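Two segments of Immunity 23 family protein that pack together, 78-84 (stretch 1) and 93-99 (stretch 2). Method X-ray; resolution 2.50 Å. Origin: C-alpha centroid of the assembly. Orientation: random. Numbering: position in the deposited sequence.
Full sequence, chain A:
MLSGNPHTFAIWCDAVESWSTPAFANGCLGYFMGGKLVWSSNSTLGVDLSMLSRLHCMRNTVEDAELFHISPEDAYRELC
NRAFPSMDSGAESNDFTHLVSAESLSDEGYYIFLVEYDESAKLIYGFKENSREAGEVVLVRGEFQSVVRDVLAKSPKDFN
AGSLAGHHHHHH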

# COMPACT_ATOMS: atom_id res chain seq x y z
N GLU A 78 -1.41 -10.08 -11.32
CA GLU A 78 -2.35 -9.95 -10.21
C GLU A 78 -1.62 -9.66 -8.88
O GLU A 78 -2.12 -8.94 -8.02
N LEU A 79 -0.43 -10.22 -8.71
CA LEU A 79 0.31 -10.06 -7.45
C LEU A 79 0.93 -8.67 -7.36
O LEU A 79 1.02 -8.07 -6.28
N CYS A 80 1.39 -8.18 -8.52
CA CYS A 80 1.87 -6.82 -8.69
C CYS A 80 0.72 -5.81 -8.58
O CYS A 80 0.93 -4.67 -8.17
N ASN A 81 -0.49 -6.21 -8.98
CA ASN A 81 -1.68 -5.41 -8.71
C ASN A 81 -1.95 -5.24 -7.23
O ASN A 81 -2.28 -4.16 -6.80
N ARG A 82 -1.82 -6.32 -6.47
CA ARG A 82 -2.10 -6.28 -5.04
C ARG A 82 -1.08 -5.46 -4.30
O ARG A 82 -1.42 -4.75 -3.35
N ALA A 83 0.17 -5.57 -4.73
CA ALA A 83 1.29 -4.92 -4.09
C ALA A 83 1.33 -3.43 -4.40
O ALA A 83 1.77 -2.63 -3.56
N PHE A 84 0.92 -3.08 -5.61
CA PHE A 84 0.99 -1.70 -6.08
C PHE A 84 -0.34 -1.28 -6.70
O PHE A 84 -0.43 -1.05 -7.91
N SER A 93 -5.57 -0.70 0.54
CA SER A 93 -4.36 -0.95 1.28
C SER A 93 -3.52 -1.97 0.50
O SER A 93 -4.01 -3.01 0.09
N ASN A 94 -2.25 -1.64 0.28
CA ASN A 94 -1.36 -2.53 -0.47
C ASN A 94 -1.18 -3.88 0.24
O ASN A 94 -1.44 -4.00 1.44
N ASP A 95 -0.72 -4.86 -0.51
CA ASP A 95 -0.65 -6.24 -0.03
C ASP A 95 0.71 -6.82 -0.40
O ASP A 95 1.02 -6.97 -1.57
N PHE A 96 1.52 -7.10 0.62
CA PHE A 96 2.83 -7.73 0.44
C PHE A 96 2.88 -9.15 1.03
O PHE A 96 3.95 -9.67 1.33
N THR A 97 1.73 -9.77 1.17
CA THR A 97 1.63 -11.06 1.84
C THR A 97 2.51 -12.10 1.15
O THR A 97 3.21 -12.87 1.80
N HIS A 98 2.45 -12.10 -0.17
CA HIS A 98 3.08 -13.12 -0.98
C HIS A 98 4.50 -12.76 -1.43
O HIS A 98 5.23 -13.62 -1.90
N LEU A 99 4.90 -11.51 -1.23
CA LEU A 99 6.21 -11.06 -1.65
C LEU A 99 7.31 -11.64 -0.77
O LEU A 99 7.23 -11.53 0.45

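The contact is small, 348 Å² summed over both sides, and it is built where the last turns of a helix meet an irregular segment. The CA atoms come closest at A83 and D95, 4.7 Å apart; toward L79 and H98 the chains diverge to 7.7 Å between CA atoms. Side chains follow this taper: alanine sits where the backbones crowd, and leucine and histidine fill the wider end.

At the narrow end the backbone does the polar work. D95 N donates to R82 O at 2.9 Å, the one hydrogen bond between the stretches, while A83 CA lies 3.3 Å from D95 O in a CA-H...O contact. The CA-to-CB bond of A83 points away overall, yet its methyl still touches the other stretch, with A83 CB 3.7 Å from F96 CE1. F96 also starts away, but chi1 of -68° (m) and chi2 of -15° bring the end of its ring back to the helix end, where F96 CE1 also comes within 3.4 Å of A83 O. N94, in the p rotamer, leaves sideways and contributes chiefly its CB, 3.4 Å from A83 O; its OD1 is satisfied elsewhere in the structure.

R82 covers the flank. Its CA-to-CB bond runs sideways and the chain is extended beyond chi1 (m, t, t), a shape that carries R82 NE to E78 OE2 at 2.9 Å. This salt bridge spans one helical turn, and E78 meets it with chi1 t and chi2 p without reaching the other stretch itself. Held this way, R82 presents its aliphatic portion to D95, with R82 CD 3.5 Å from D95 OD2. The charges are complementary, but R82 NH1 and D95 OD2 are 4.4 Å apart, beyond a salt bridge.

D95 has another task. In the t rotamer, with chi2 near -10°, D95 OD1 accepts from T97 N at 2.7 Å and from T97 OG1 at 2.5 Å, tying down the turn that follows. T97, at chi1 -41° (m), serves that local motif and makes no contact with the helix.

At the wide end the CA-to-CB bond of H98 points toward the helix, which puts H98 CB 3.8 Å from L79 CD2; chi1 m and chi2 -79° then set the direction of the ring, whose NE2 lies 4.3 Å from R82 NH1, a proximity rather than a bond. L79 leaves sideways, but its m,t conformation brings its end nearer to close the gap. H98 ND1 and R82 NH1 both find hydrogen-bond partners elsewhere in the structure.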

# COMPACT_ATOMS: atom_id res chain seq x y z
CB GLU A 78 -3.22 -11.21 -10.11
CG GLU A 78 -4.14 -11.33 -8.90
CD GLU A 78 -4.99 -10.09 -8.65
OE1 GLU A 78 -5.43 -9.45 -9.63
OE2 GLU A 78 -5.21 -9.75 -7.46
CB LEU A 79 1.37 -11.14 -7.34
CG LEU A 79 0.79 -12.51 -6.97
CD1 LEU A 79 1.72 -13.62 -7.42
CD2 LEU A 79 0.52 -12.57 -5.48
CB CYS A 80 2.59 -6.69 -10.04
SG CYS A 80 4.12 -7.65 -10.14
CB ASN A 81 -2.93 -6.04 -9.34
CG ASN A 81 -3.36 -5.33 -10.59
OD1 ASN A 81 -4.36 -4.61 -10.60
ND2 ASN A 81 -2.58 -5.49 -11.66
CB ARG A 82 -2.13 -7.69 -4.46
CG ARG A 82 -3.37 -8.47 -4.84
CD ARG A 82 -3.39 -9.85 -4.18
NE ARG A 82 -4.37 -10.73 -4.84
CZ ARG A 82 -4.68 -11.96 -4.46
NH1 ARG A 82 -4.10 -12.51 -3.40
NH2 ARG A 82 -5.57 -12.65 -5.16
CB ALA A 83 2.58 -5.58 -4.55
CB PHE A 84 2.12 -1.56 -7.09
CG PHE A 84 3.44 -1.98 -6.54
CD1 PHE A 84 4.20 -1.11 -5.77
CD2 PHE A 84 3.91 -3.27 -6.76
CE1 PHE A 84 5.41 -1.51 -5.25
CE2 PHE A 84 5.12 -3.68 -6.25
CZ PHE A 84 5.88 -2.80 -5.50
CB SER A 93 -4.69 -1.45 2.70
OG SER A 93 -3.78 -0.91 3.65
CB ASN A 94 0.00 -1.85 -0.74
CG ASN A 94 0.85 -1.65 0.51
OD1 ASN A 94 1.87 -0.99 0.47
ND2 ASN A 94 0.44 -2.24 1.61
CB ASP A 95 -1.80 -7.03 -0.66
CG ASP A 95 -1.68 -8.55 -0.50
OD1 ASP A 95 -0.61 -9.04 -0.07
OD2 ASP A 95 -2.66 -9.25 -0.82
CB PHE A 96 3.94 -6.88 1.10
CG PHE A 96 4.20 -5.56 0.43
CD1 PHE A 96 3.72 -5.28 -0.85
CD2 PHE A 96 4.98 -4.61 1.08
CE1 PHE A 96 3.99 -4.05 -1.46
CE2 PHE A 96 5.26 -3.38 0.48
CZ PHE A 96 4.76 -3.10 -0.79
CB THR A 97 0.18 -11.53 1.79
OG1 THR A 97 -0.68 -10.42 2.04
CG2 THR A 97 -0.09 -12.60 2.83
CB HIS A 98 2.20 -13.39 -2.19
CG HIS A 98 0.93 -14.09 -1.83
ND1 HIS A 98 0.88 -15.43 -1.58
CD2 HIS A 98 -0.32 -13.61 -1.64
CE1 HIS A 98 -0.36 -15.77 -1.26
NE2 HIS A 98 -1.10 -14.68 -1.28
CB LEU A 99 6.27 -9.54 -1.57
CG LEU A 99 7.58 -8.92 -2.02
CD1 LEU A 99 7.84 -9.27 -3.47
CD2 LEU A 99 7.48 -7.42 -1.84